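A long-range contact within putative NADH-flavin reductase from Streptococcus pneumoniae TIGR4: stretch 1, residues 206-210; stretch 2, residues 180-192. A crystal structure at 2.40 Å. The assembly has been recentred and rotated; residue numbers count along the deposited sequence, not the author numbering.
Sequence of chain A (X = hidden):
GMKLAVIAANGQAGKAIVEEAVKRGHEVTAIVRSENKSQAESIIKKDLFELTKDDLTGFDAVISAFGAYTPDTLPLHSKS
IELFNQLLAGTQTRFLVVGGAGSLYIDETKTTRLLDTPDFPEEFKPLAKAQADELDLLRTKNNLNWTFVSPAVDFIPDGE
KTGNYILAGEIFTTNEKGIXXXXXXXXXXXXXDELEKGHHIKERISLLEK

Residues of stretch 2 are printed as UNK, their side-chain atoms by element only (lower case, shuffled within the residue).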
# COMPACT_ATOMS: atom_id res chain seq x y z
N SER A 206 3.38 15.92 14.39
CA SER A 206 3.28 15.74 12.95
C SER A 206 2.00 16.38 12.41
O SER A 206 1.00 16.47 13.12
CB SER A 206 3.34 14.26 12.58
OG SER A 206 2.34 13.52 13.28
N LEU A 207 2.04 16.82 11.16
CA LEU A 207 0.92 17.51 10.55
C LEU A 207 0.50 16.86 9.23
O LEU A 207 1.33 16.28 8.54
CB LEU A 207 1.27 18.99 10.32
CG LEU A 207 1.56 19.80 11.58
CD1 LEU A 207 2.10 21.18 11.22
CD2 LEU A 207 0.30 19.92 12.42
N LEU A 208 -0.79 16.96 8.90
CA LEU A 208 -1.31 16.37 7.67
C LEU A 208 -2.68 16.93 7.33
O LEU A 208 -3.36 17.47 8.20
CB LEU A 208 -1.34 14.84 7.80
CG LEU A 208 -2.21 14.09 8.82
CD1 LEU A 208 -3.62 13.77 8.29
CD2 LEU A 208 -1.49 12.85 9.36
N GLU A 209 -3.07 16.83 6.07
CA GLU A 209 -4.31 17.43 5.57
C GLU A 209 -5.56 16.71 6.05
O GLU A 209 -5.51 15.52 6.35
CB GLU A 209 -4.29 17.47 4.03
CG GLU A 209 -5.39 18.31 3.39
CD GLU A 209 -5.46 18.11 1.89
OE1 GLU A 209 -6.57 18.22 1.32
OE2 GLU A 209 -4.41 17.83 1.28
N LYS A 210 -6.67 17.45 6.10
CA LYS A 210 -8.00 16.93 6.44
C LYS A 210 -8.09 16.50 7.90
O LYS A 210 -9.08 16.80 8.58
CB LYS A 210 -8.39 15.76 5.53
CG LYS A 210 -8.32 16.07 4.05
CD LYS A 210 -8.94 14.96 3.22
CE LYS A 210 -8.82 15.25 1.73
NZ LYS A 210 -7.41 15.11 1.25
N UNK A 180 -1.51 10.36 3.36
CA UNK A 180 -0.70 11.29 4.14
C UNK A 180 -0.10 12.36 3.24
O UNK A 180 0.95 12.15 2.62
c UNK A 180 0.40 10.55 4.89
o UNK A 180 1.24 11.45 5.58
N UNK A 181 -0.77 13.51 3.15
CA UNK A 181 -0.29 14.63 2.35
C UNK A 181 -0.62 15.94 3.05
O UNK A 181 -1.54 16.00 3.86
c UNK A 181 -2.97 14.95 -0.46
c UNK A 181 -0.90 14.61 0.95
c UNK A 181 -2.40 14.83 0.94
n UNK A 181 -3.34 16.17 -0.84
o UNK A 181 -3.09 13.97 -1.19
N UNK A 182 0.13 16.99 2.73
CA UNK A 182 -0.19 18.33 3.21
C UNK A 182 0.54 19.40 2.39
O UNK A 182 1.65 19.18 1.90
c UNK A 182 1.65 18.58 4.94
c UNK A 182 0.15 18.50 4.72
c UNK A 182 -0.43 19.86 6.80
c UNK A 182 -0.57 19.73 5.30
N UNK A 183 -0.11 20.55 2.22
CA UNK A 183 0.49 21.67 1.51
C UNK A 183 1.42 22.44 2.44
O UNK A 183 1.30 22.35 3.66
o UNK A 183 -1.32 23.20 2.00
c UNK A 183 -0.58 22.59 0.95
N UNK A 184 2.34 23.21 1.86
CA UNK A 184 3.21 24.07 2.66
C UNK A 184 2.37 25.09 3.42
O UNK A 184 2.66 25.39 4.58
c UNK A 184 6.70 24.56 1.24
c UNK A 184 7.76 22.44 0.97
c UNK A 184 4.24 24.78 1.78
c UNK A 184 7.84 23.82 0.98
c UNK A 184 5.43 22.56 1.48
o UNK A 184 8.89 21.68 0.72
c UNK A 184 5.48 23.95 1.49
c UNK A 184 6.56 21.80 1.22
N UNK A 185 1.32 25.59 2.78
CA UNK A 185 0.43 26.57 3.40
C UNK A 185 -0.27 26.00 4.64
O UNK A 185 -0.23 26.61 5.71
c UNK A 185 -0.60 27.06 2.39
N UNK A 186 -0.90 24.84 4.50
CA UNK A 186 -1.59 24.21 5.62
C UNK A 186 -0.61 23.83 6.74
O UNK A 186 -0.95 23.91 7.92
o UNK A 186 -4.28 24.35 4.82
c UNK A 186 -3.66 23.33 4.45
o UNK A 186 -4.06 22.59 3.52
c UNK A 186 -2.36 22.97 5.16
N UNK A 187 0.60 23.43 6.35
CA UNK A 187 1.64 23.08 7.31
C UNK A 187 2.05 24.30 8.13
O UNK A 187 2.23 24.20 9.35
c UNK A 187 4.18 20.97 8.09
o UNK A 187 7.36 21.39 9.84
c UNK A 187 5.28 20.69 8.89
c UNK A 187 6.16 22.87 8.42
c UNK A 187 5.06 23.14 7.63
c UNK A 187 6.26 21.65 9.05
c UNK A 187 2.86 22.50 6.58
c UNK A 187 4.05 22.20 7.46
N UNK A 188 2.20 25.44 7.47
CA UNK A 188 2.54 26.69 8.15
C UNK A 188 1.47 27.04 9.17
O UNK A 188 1.78 27.46 10.29
c UNK A 188 2.72 27.82 7.15
N UNK A 189 0.21 26.86 8.79
CA UNK A 189 -0.91 27.13 9.68
C UNK A 189 -0.79 26.29 10.95
O UNK A 189 -0.92 26.81 12.06
c UNK A 189 -2.47 27.79 7.82
c UNK A 189 -3.40 26.96 10.00
c UNK A 189 -3.80 27.62 7.13
c UNK A 189 -2.26 26.84 9.00
N UNK A 190 -0.53 25.00 10.79
CA UNK A 190 -0.39 24.10 11.92
C UNK A 190 0.80 24.44 12.80
O UNK A 190 0.72 24.38 14.03
N UNK A 191 1.91 24.81 12.17
CA UNK A 191 3.13 25.14 12.89
C UNK A 191 2.97 26.41 13.73
O UNK A 191 3.43 26.48 14.87
c UNK A 191 4.30 25.27 11.92
c UNK A 191 6.71 24.69 11.61
c UNK A 191 6.10 26.85 12.70
c UNK A 191 5.71 25.39 12.51
N UNK A 192 2.33 27.43 13.16
CA UNK A 192 2.10 28.68 13.88
C UNK A 192 1.07 28.48 15.00
O UNK A 192 1.13 29.15 16.04
c UNK A 192 2.69 30.05 11.86
c UNK A 192 1.64 29.81 12.93
c UNK A 192 1.38 31.10 13.69
O HOH W 1 -2.85 20.38 2.65

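Position 180 carries one carbon and one oxygen, which touch nothing on stretch 1; this is Ser180, small enough for a buried place, its hydroxyl bonded elsewhere in the structure. Position 181 has three carbons in a row, the third bearing one oxygen and one nitrogen; that nitrogen lies 2.9 Å from Glu209 OE2, and the backbone O of 181 accepts from Glu209 N at 2.8 Å. This is Gln181, whose NE2 donates to OE2. The amide suits the place because it brings a donor to a carboxylate while the main chain pairs beside it.

Position 182 has four carbons, forked at the first, one arm two carbons long. The end of that arm lies 3.6 Å from Leu208 N and 4.0 Å from Leu207 CB. This is Ile182, and the tip, CD1, packs against the strand. Position 183 has one carbon and one oxygen, with no contact to stretch 1. Here Ser183 is the N-cap: its OG accepts from the backbone N of residue 186 at 3.0 Å, satisfying an amide that the first helical turn leaves unpaired.

Positions 184 and 185 lie beyond reach of stretch 1. One carbon, then a six-carbon ring bearing one oxygen, identifies Tyr184, buried with its hydroxyl bonded elsewhere; a single carbon identifies Ala185, compact and compatible with helix. At 186, two carbons, the second carrying two oxygens, one of them 4.5 Å from Glu209 CG, give Asp186. That oxygen, OD2, accepts from water 1 at 2.7 Å. The water accepts from Ser183 N at 2.8 Å and donates weakly to Glu209 OE2 at 3.3 Å, placing a donor between two carboxylates.

Position 187 has one carbon, then a six-carbon ring bearing one oxygen. Leu207 CD1 approaches the ring obliquely, 3.8 Å from its nearest carbon, and lies 3.6 Å from the backbone O of 187. This is Tyr187, offering Leu207 apolar ring surface. One carbon at 188, pointing away, marks Ala188, small in a buried place; four carbons at 189, forked at the first with a two-carbon arm leading away, mark Ile189, whose bulk avoids the strand.

Position 190 has no side chain, and its C lies 3.8 Å from Leu207 CD1: Gly190. An ideal CB would clash, 2.8 Å from that methyl. Position 191 has four carbons forked at the second, none within 4.5 Å of stretch 1; its N is 3.8 Å from Leu207 CD1. This is Leu191, an apolar side chain in a buried place. Position 192, one carbon bearing two others, is Val192, buried and apolar without touching stretch 1.

The contact therefore joins a polar end to an apolar one. The strands cross nearly at right angles (87°), meeting through one backbone hydrogen bond and the Gln181–Glu209 side-chain bond, with water 1 alongside. Farther along, Leu207 reaches the helix, its CD1 lodged against Tyr187 and the bare backbone of Gly190, while Ile182 packs at its base.

Stretch 2 (180-192) SQISYADYAIGLV
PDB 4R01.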